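Local coordinates for protein plantazolicin methyltransferase BamL (Bacillus amyloliquefaciens subsp. plantarum, PDB 5DM0) that probably transfers a methyl group from S-adenosylmethionine to the amine of desmethylplantazolicin, an N-methylation in the making of the antibiotic plantazolicin, at residues E37-S42 with L173-S178; I130-C135 with S157-V162. All coordinates share one frame; numbering follows the deposited sequence.

Contact 1. Residues E37-S42 with L173-S178; sequences ERETSS and LNTAQS. With 5D8 (ethyl 2-(2-{2-[(1S)-1-amino-4-carbamimidamidobutyl]-1,3-thiazol-4-yl}-5-methyl-1,3-oxazol-4-yl)-1,3-thiazole-4-carboxylate), chain E.
The guanidinium of R38 has the side-chain amide of Q177 stacked on one face, the two planes only 9° apart, with Q177 CD 3.6 Å from R38 CZ and offset toward the rim. Two oxygens line the NE–NH2 edge of the same group. E39 OE2, in plane, takes a nearly straight salt-bridge bond from R38 NE at 2.8 Å, on the anti side of the carboxylate. The backbone O of T175 receives R38 NH2 at 3.1 Å, a more bent bond with an N-H...O angle of 137°. Carboxylate and carbonyl are thus held near one another by the cation they share, which probably offsets the repulsion between them.

What R38 bridges is a helix end and an interhelical loop. It sits near the C-terminal end of helix 26-39, whereas T175 belongs to the type I turn L173-A176 that leads to S178, the N-cap of helix 179-191. E181 of that helix forms a second salt bridge with R38 NH2 and also accepts a bond from the backbone N of Q177.

Beside the polar cluster, the side chains of E39 and T175 run past each other in opposite directions, E39 OE1 coming 3.9 Å from T175 CB. T175 OG1 lies between its own backbone N and carbonyl carbon (chi1 64°), where it is hydrogen-bonded to G172 O and Y35 OH. Nearby, T40 CG2 comes over the oxazole of 5D8, 3.3 Å from its C6.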
loop_
_atom_site.group_PDB
_atom_site.type_symbol
_atom_site.label_atom_id
_atom_site.label_comp_id
_atom_site.label_asym_id
_atom_site.label_seq_id
_atom_site.Cartn_x
_atom_site.Cartn_y
_atom_site.Cartn_z
ATOM N N GLU A 37 8.631 -11.353 -3.439
ATOM C CA GLU A 37 7.853 -12.435 -4.029
ATOM C C GLU A 37 7.584 -13.565 -3.040
ATOM O O GLU A 37 6.465 -14.072 -2.956
ATOM C CB GLU A 37 8.574 -12.987 -5.260
ATOM C CG GLU A 37 8.542 -12.039 -6.446
ATOM C CD GLU A 37 7.177 -11.980 -7.092
ATOM O OE1 GLU A 37 6.848 -12.902 -7.874
ATOM O OE2 GLU A 37 6.436 -11.012 -6.815
ATOM N N ARG A 38 8.613 -13.933 -2.284
ATOM C CA ARG A 38 8.534 -15.065 -1.377
ATOM C C ARG A 38 7.721 -14.745 -0.122
ATOM O O ARG A 38 6.917 -15.567 0.308
ATOM C CB ARG A 38 9.934 -15.555 -1.004
ATOM C CG ARG A 38 9.954 -16.852 -0.199
ATOM C CD ARG A 38 11.347 -17.179 0.315
ATOM N NE ARG A 38 11.794 -16.273 1.372
ATOM C CZ ARG A 38 12.851 -15.467 1.283
ATOM N NH1 ARG A 38 13.594 -15.452 0.185
ATOM N NH2 ARG A 38 13.174 -14.675 2.297
ATOM N N GLU A 39 7.921 -13.554 0.442
ATOM C CA GLU A 39 7.387 -13.226 1.774
ATOM C C GLU A 39 6.196 -12.257 1.816
ATOM O O GLU A 39 5.513 -12.170 2.839
ATOM C CB GLU A 39 8.509 -12.684 2.676
ATOM C CG GLU A 39 9.703 -13.618 2.859
ATOM C CD GLU A 39 9.387 -14.852 3.690
ATOM O OE1 GLU A 39 8.362 -14.856 4.403
ATOM O OE2 GLU A 39 10.169 -15.828 3.628
ATOM N N THR A 40 5.948 -11.529 0.728
ATOM C CA THR A 40 4.897 -10.502 0.735
ATOM C C THR A 40 3.698 -10.803 -0.183
ATOM O O THR A 40 2.721 -10.045 -0.204
ATOM C CB THR A 40 5.466 -9.084 0.462
ATOM O OG1 THR A 40 5.717 -8.907 -0.940
ATOM C CG2 THR A 40 6.766 -8.864 1.231
ATOM N N SER A 41 3.774 -11.908 -0.928
ATOM C CA SER A 41 2.707 -12.310 -1.854
ATOM C C SER A 41 1.418 -12.715 -1.150
ATOM O O SER A 41 0.328 -12.415 -1.637
ATOM C CB SER A 41 3.167 -13.464 -2.755
ATOM O OG SER A 41 4.143 -13.033 -3.689
ATOM N N SER A 42 1.550 -13.394 -0.013
ATOM C CA SER A 42 0.401 -13.927 0.730
ATOM C C SER A 42 -0.593 -12.864 1.195
ATOM O O SER A 42 -1.808 -13.083 1.170
ATOM C CB SER A 42 0.874 -14.733 1.939
ATOM O OG SER A 42 1.584 -15.882 1.521
ATOM N N LEU A 173 13.357 -9.530 10.337
ATOM C CA LEU A 173 14.641 -10.229 10.183
ATOM C C LEU A 173 14.537 -11.741 10.318
ATOM O O LEU A 173 15.360 -12.466 9.767
ATOM C CB LEU A 173 15.701 -9.673 11.137
ATOM C CG LEU A 173 16.301 -8.306 10.793
ATOM C CD1 LEU A 173 17.047 -7.730 11.986
ATOM C CD2 LEU A 173 17.216 -8.366 9.570
ATOM N N ASN A 174 13.511 -12.215 11.024
ATOM C CA ASN A 174 13.277 -13.652 11.154
ATOM C C ASN A 174 12.813 -14.332 9.854
ATOM O O ASN A 174 12.848 -15.561 9.749
ATOM C CB ASN A 174 12.322 -13.942 12.319
ATOM C CG ASN A 174 12.924 -13.586 13.677
ATOM O OD1 ASN A 174 14.141 -13.633 13.873
ATOM N ND2 ASN A 174 12.069 -13.230 14.623
ATOM N N THR A 175 12.390 -13.532 8.871
ATOM C CA THR A 175 11.983 -14.053 7.558
ATOM C C THR A 175 13.120 -13.992 6.521
ATOM O O THR A 175 12.981 -14.513 5.409
ATOM C CB THR A 175 10.769 -13.293 6.986
ATOM O OG1 THR A 175 11.130 -11.923 6.758
ATOM C CG2 THR A 175 9.573 -13.365 7.932
ATOM N N ALA A 176 14.225 -13.345 6.883
ATOM C CA ALA A 176 15.373 -13.190 5.984
ATOM C C ALA A 176 16.152 -14.496 5.884
ATOM O O ALA A 176 16.366 -15.177 6.891
ATOM C CB ALA A 176 16.281 -12.063 6.452
ATOM N N GLN A 177 16.580 -14.828 4.670
ATOM C CA GLN A 177 17.218 -16.114 4.407
ATOM C C GLN A 177 18.632 -15.984 3.849
ATOM O O GLN A 177 19.213 -16.973 3.373
ATOM C CB GLN A 177 16.348 -16.948 3.469
ATOM C CG GLN A 177 14.992 -17.308 4.052
ATOM C CD GLN A 177 14.210 -18.263 3.180
ATOM O OE1 GLN A 177 13.117 -18.687 3.542
ATOM N NE2 GLN A 177 14.765 -18.610 2.022
ATOM N N SER A 178 19.184 -14.772 3.918
ATOM C CA SER A 178 20.561 -14.506 3.502
ATOM C C SER A 178 21.071 -13.219 4.140
ATOM O O SER A 178 20.275 -12.397 4.602
ATOM C CB SER A 178 20.656 -14.423 1.971
ATOM O OG SER A 178 20.079 -13.226 1.483
HETATM C C1 5D8 E . 9.606 -6.105 3.447
HETATM C C2 5D8 E . 8.277 -6.051 3.026
HETATM C C3 5D8 E . 6.230 -8.210 4.868
HETATM C C4 5D8 E . 8.975 -4.841 1.287
HETATM C C5 5D8 E . 5.194 -7.467 4.137
HETATM C C6 5D8 E . 7.188 -6.784 3.708
HETATM C C8 5D8 E . 5.975 -9.380 5.717
HETATM C C11 5D8 E . 6.104 -11.510 6.944
HETATM C C12 5D8 E . 4.828 -10.968 6.775
HETATM O O14 5D8 E . 3.730 -12.463 8.199
HETATM C C13 5D8 E . 3.623 -11.631 7.309
HETATM O O15 5D8 E . 2.331 -11.306 6.719
HETATM N N2 5D8 E . 4.758 -9.799 6.064
HETATM S S1 5D8 E . 7.230 -10.461 6.165
HETATM N N1 5D8 E . 7.463 -7.824 4.531
HETATM O O9 5D8 E . 5.867 -6.536 3.394
HETATM C C7 5D8 E . 3.688 -7.461 4.095
HETATM S S5 5D8 E . 10.408 -5.173 2.227
HETATM N N3 5D8 E . 7.911 -5.424 1.870
HETATM C CA 5D8 E . 9.066 -4.039 0.042
HETATM N N 5D8 E . 7.752 -4.012 -0.599
HETATM C CB 5D8 E . 9.563 -2.617 0.302
HETATM C CG 5D8 E . 8.866 -1.904 1.457
HETATM C CD 5D8 E . 8.991 -0.395 1.241
HETATM N NE 5D8 E . 8.523 0.266 2.466
HETATM C CZ 5D8 E . 9.222 0.603 3.480
HETATM N NH1 5D8 E . 8.667 1.174 4.471
HETATM N NH2 5D8 E . 10.473 0.361 3.527
HETATM C C9 5D8 E . 1.132 -11.923 7.199
HETATM C C10 5D8 E . 0.411 -12.591 6.042
#

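Contact 2. Residues I130-C135 with S157-V162; sequences IFIHLC and SCIYIV. With SAH (S-adenosyl-L-homocysteine), chain D; 5D8 (ethyl 2-(2-{2-[(1S)-1-amino-4-carbamimidamidobutyl]-1,3-thiazol-4-yl}-5-methyl-1,3-oxazol-4-yl)-1,3-thiazole-4-carboxylate), chain E.
With CG swung anti to the backbone N in both F131 (chi1 -170°) and Y160 (chi1 -178°), the two rings leave neighbouring strands side by side and point the same way, F131 CE1 lying 3.7 Å from Y160 CD2. I132, I159 and I161 instead keep CG1 beside the backbone N, and on their side of the sheet I132 CD1 rests against both neighbours on the adjoining strand, 3.8 Å from I159 CG2 and 3.9 Å from I161 CG1. Each aromatic ring has an aliphatic lid over part of one face: H133 CB for F131, V162 CG2 for Y160.

The strands run parallel, 4° apart, in the register I130–I159 to H133–V162. Four backbone hydrogen bonds alternate between them from I130 N to I132 O, and a fifth, L134 N to V162 O at 2.7 Å, carries the ladder past the strand end. These are the middle strand of a Rossmann-like methyltransferase sheet and its neighbour, joined by a beta-alpha-beta crossover through helix 142-151, whose L149 packs on the isoleucine side. Helix 41-59 covers the aromatic side, where F51 meets F131 edge-to-face, while W264 of strand 260-268 stacks on Y160.

Beyond H133 the chain turns out of the sheet, L134 adopting a left-handed backbone conformation. One water steadies the bend, donating to I132 O and V162 O and accepting from C135 N. Consecutive carbonyls then serve the two ligands: H133 O takes the amine N of SAH at 2.8 Å, and L134 O takes the amine N of 5D8 at 2.9 Å. That 5D8 N lies 3.5 Å from SAH SD, consistent with its being the methyl acceptor.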
loop_
_atom_site.group_PDB
_atom_site.type_symbol
_atom_site.label_atom_id
_atom_site.label_comp_id
_atom_site.label_asym_id
_atom_site.label_seq_id
_atom_site.Cartn_x
_atom_site.Cartn_y
_atom_site.Cartn_z
ATOM N N ILE A 130 -7.295 4.574 -4.374
ATOM C CA ILE A 130 -5.873 4.711 -4.608
ATOM C C ILE A 130 -5.161 3.837 -3.579
ATOM O O ILE A 130 -5.304 4.042 -2.370
ATOM C CB ILE A 130 -5.412 6.178 -4.518
ATOM C CG1 ILE A 130 -6.202 7.041 -5.517
ATOM C CG2 ILE A 130 -3.913 6.270 -4.812
ATOM C CD1 ILE A 130 -5.985 8.532 -5.367
ATOM N N PHE A 131 -4.412 2.860 -4.084
ATOM C CA PHE A 131 -3.789 1.816 -3.277
ATOM C C PHE A 131 -2.280 2.038 -3.224
ATOM O O PHE A 131 -1.622 2.152 -4.259
ATOM C CB PHE A 131 -4.122 0.470 -3.924
ATOM C CG PHE A 131 -3.773 -0.751 -3.100
ATOM C CD1 PHE A 131 -4.010 -0.811 -1.724
ATOM C CD2 PHE A 131 -3.281 -1.886 -3.745
ATOM C CE1 PHE A 131 -3.716 -1.974 -1.012
ATOM C CE2 PHE A 131 -3.007 -3.055 -3.045
ATOM C CZ PHE A 131 -3.223 -3.093 -1.674
ATOM N N ILE A 132 -1.735 2.127 -2.014
ATOM C CA ILE A 132 -0.297 2.336 -1.839
ATOM C C ILE A 132 0.182 1.195 -0.950
ATOM O O ILE A 132 0.183 1.324 0.280
ATOM C CB ILE A 132 0.035 3.713 -1.191
ATOM C CG1 ILE A 132 -0.697 4.862 -1.911
ATOM C CG2 ILE A 132 1.545 3.968 -1.202
ATOM C CD1 ILE A 132 -0.423 6.238 -1.314
ATOM N N HIS A 133 0.554 0.083 -1.578
ATOM C CA HIS A 133 0.845 -1.167 -0.855
ATOM C C HIS A 133 2.350 -1.432 -0.761
ATOM O O HIS A 133 3.033 -1.588 -1.782
ATOM C CB HIS A 133 0.126 -2.319 -1.576
ATOM C CG HIS A 133 0.103 -3.616 -0.829
ATOM N ND1 HIS A 133 -0.630 -3.801 0.323
ATOM C CD2 HIS A 133 0.660 -4.817 -1.115
ATOM C CE1 HIS A 133 -0.490 -5.048 0.738
ATOM N NE2 HIS A 133 0.278 -5.690 -0.124
ATOM N N LEU A 134 2.856 -1.464 0.478
ATOM C CA LEU A 134 4.241 -1.821 0.787
ATOM C C LEU A 134 5.288 -1.001 0.026
ATOM O O LEU A 134 6.300 -1.556 -0.426
ATOM C CB LEU A 134 4.470 -3.328 0.587
ATOM C CG LEU A 134 3.412 -4.247 1.203
ATOM C CD1 LEU A 134 3.645 -5.713 0.835
ATOM C CD2 LEU A 134 3.376 -4.066 2.719
ATOM N N CYS A 135 5.054 0.309 -0.096
ATOM C CA CYS A 135 6.017 1.204 -0.766
ATOM C C CYS A 135 6.135 2.625 -0.206
ATOM O O CYS A 135 6.988 3.401 -0.652
ATOM C CB CYS A 135 5.754 1.259 -2.281
ATOM S SG CYS A 135 4.161 1.963 -2.748
ATOM N N SER A 157 -14.473 7.904 -2.140
ATOM C CA SER A 157 -13.178 7.298 -2.437
ATOM C C SER A 157 -12.323 7.099 -1.205
ATOM O O SER A 157 -12.617 7.627 -0.122
ATOM C CB SER A 157 -12.419 8.208 -3.414
ATOM O OG SER A 157 -12.237 9.486 -2.824
ATOM N N CYS A 158 -11.238 6.355 -1.379
ATOM C CA CYS A 158 -10.251 6.231 -0.322
ATOM C C CYS A 158 -8.872 5.986 -0.884
ATOM O O CYS A 158 -8.725 5.372 -1.943
ATOM C CB CYS A 158 -10.620 5.112 0.670
ATOM S SG CYS A 158 -10.777 3.455 -0.033
ATOM N N ILE A 159 -7.874 6.494 -0.168
ATOM C CA ILE A 159 -6.499 6.037 -0.303
ATOM C C ILE A 159 -6.300 4.990 0.796
ATOM O O ILE A 159 -6.649 5.241 1.966
ATOM C CB ILE A 159 -5.476 7.183 -0.100
ATOM C CG1 ILE A 159 -5.744 8.334 -1.083
ATOM C CG2 ILE A 159 -4.058 6.659 -0.304
ATOM C CD1 ILE A 159 -4.935 9.592 -0.809
ATOM N N TYR A 160 -5.777 3.820 0.428
ATOM C CA TYR A 160 -5.445 2.779 1.400
ATOM C C TYR A 160 -3.948 2.524 1.338
ATOM O O TYR A 160 -3.412 2.168 0.278
ATOM C CB TYR A 160 -6.234 1.488 1.130
ATOM C CG TYR A 160 -5.980 0.368 2.127
ATOM C CD1 TYR A 160 -5.758 0.637 3.491
ATOM C CD2 TYR A 160 -5.982 -0.961 1.714
ATOM C CE1 TYR A 160 -5.530 -0.398 4.399
ATOM C CE2 TYR A 160 -5.763 -1.998 2.614
ATOM C CZ TYR A 160 -5.549 -1.711 3.953
ATOM O OH TYR A 160 -5.319 -2.748 4.826
ATOM N N ILE A 161 -3.279 2.749 2.470
ATOM C CA ILE A 161 -1.825 2.629 2.580
ATOM C C ILE A 161 -1.529 1.492 3.547
ATOM O O ILE A 161 -2.024 1.500 4.678
ATOM C CB ILE A 161 -1.185 3.916 3.156
ATOM C CG1 ILE A 161 -1.517 5.133 2.278
ATOM C CG2 ILE A 161 0.330 3.730 3.347
ATOM C CD1 ILE A 161 -1.123 6.470 2.860
ATOM N N VAL A 162 -0.741 0.517 3.091
ATOM C CA VAL A 162 -0.234 -0.552 3.964
ATOM C C VAL A 162 1.290 -0.516 3.887
ATOM O O VAL A 162 1.851 -0.524 2.792
ATOM C CB VAL A 162 -0.724 -1.949 3.520
ATOM C CG1 VAL A 162 -0.229 -3.029 4.487
ATOM C CG2 VAL A 162 -2.241 -1.989 3.412
HETATM N N SAH D . 2.910 -2.420 -4.444
HETATM C CA SAH D . 3.973 -3.468 -4.484
HETATM C CB SAH D . 5.267 -2.921 -3.883
HETATM C CG SAH D . 6.449 -3.529 -4.630
HETATM S SD SAH D . 8.004 -3.103 -3.915
HETATM C C SAH D . 3.497 -4.662 -3.699
HETATM O O SAH D . 4.264 -5.553 -3.326
HETATM O OXT SAH D . 2.305 -4.782 -3.425
HETATM C "C5'" SAH D . 8.010 -1.331 -3.978
HETATM C "C4'" SAH D . 7.749 -0.781 -5.386
HETATM O "O4'" SAH D . 7.671 0.645 -5.314
HETATM C "C3'" SAH D . 8.871 -1.084 -6.379
HETATM O "O3'" SAH D . 8.318 -1.733 -7.530
HETATM C "C2'" SAH D . 9.463 0.269 -6.747
HETATM O "O2'" SAH D . 9.908 0.347 -8.110
HETATM C "C1'" SAH D . 8.288 1.194 -6.488
HETATM N N9 SAH D . 8.633 2.603 -6.220
HETATM C C8 SAH D . 9.573 3.073 -5.376
HETATM N N7 SAH D . 9.576 4.429 -5.372
HETATM C C5 SAH D . 8.618 4.830 -6.230
HETATM C C6 SAH D . 8.081 6.123 -6.703
HETATM N N6 SAH D . 8.587 7.302 -6.255
HETATM N N1 SAH D . 7.069 6.081 -7.605
HETATM C C2 SAH D . 6.548 4.927 -8.076
HETATM N N3 SAH D . 6.981 3.709 -7.679
HETATM C C4 SAH D . 7.996 3.621 -6.778
HETATM C C1 5D8 E . 9.606 -6.105 3.447
HETATM C C2 5D8 E . 8.277 -6.051 3.026
HETATM C C3 5D8 E . 6.230 -8.210 4.868
HETATM C C4 5D8 E . 8.975 -4.841 1.287
HETATM C C5 5D8 E . 5.194 -7.467 4.137
HETATM C C6 5D8 E . 7.188 -6.784 3.708
HETATM C C8 5D8 E . 5.975 -9.380 5.717
HETATM C C11 5D8 E . 6.104 -11.510 6.944
HETATM C C12 5D8 E . 4.828 -10.968 6.775
HETATM O O14 5D8 E . 3.730 -12.463 8.199
HETATM C C13 5D8 E . 3.623 -11.631 7.309
HETATM O O15 5D8 E . 2.331 -11.306 6.719
HETATM N N2 5D8 E . 4.758 -9.799 6.064
HETATM S S1 5D8 E . 7.230 -10.461 6.165
HETATM N N1 5D8 E . 7.463 -7.824 4.531
HETATM O O9 5D8 E . 5.867 -6.536 3.394
HETATM C C7 5D8 E . 3.688 -7.461 4.095
HETATM S S5 5D8 E . 10.408 -5.173 2.227
HETATM N N3 5D8 E . 7.911 -5.424 1.870
HETATM C CA 5D8 E . 9.066 -4.039 0.042
HETATM N N 5D8 E . 7.752 -4.012 -0.599
HETATM C CB 5D8 E . 9.563 -2.617 0.302
HETATM C CG 5D8 E . 8.866 -1.904 1.457
HETATM C CD 5D8 E . 8.991 -0.395 1.241
HETATM N NE 5D8 E . 8.523 0.266 2.466
HETATM C CZ 5D8 E . 9.222 0.603 3.480
HETATM N NH1 5D8 E . 8.667 1.174 4.471
HETATM N NH2 5D8 E . 10.473 0.361 3.527
HETATM C C9 5D8 E . 1.132 -11.923 7.199
HETATM C C10 5D8 E . 0.411 -12.591 6.042
HETATM O O HOH W 1 2.797 1.645 1.362
#

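In the fold
From the N terminus, the chain runs through helix 26-39 into helix 41-59, then enters the sheet at strand 65-69. Contact 2 closes a short loop, leaving strand 127-133, passing through helix 142-151 and returning in strand 157-164. After helix 169-173 the chain comes back to the end of helix 26-39, and contact 1 there closes a much longer loop, within which contact 2 is nested. One joins the middle of the sheet deep in the protein; the other ties the end of helix 26-39 to the loop before helix 179-191 at the surface. Their centres are 21 Å apart, yet T40 CB and L134 CD1 pack at 3.9 Å, and 5D8 touches both contacts.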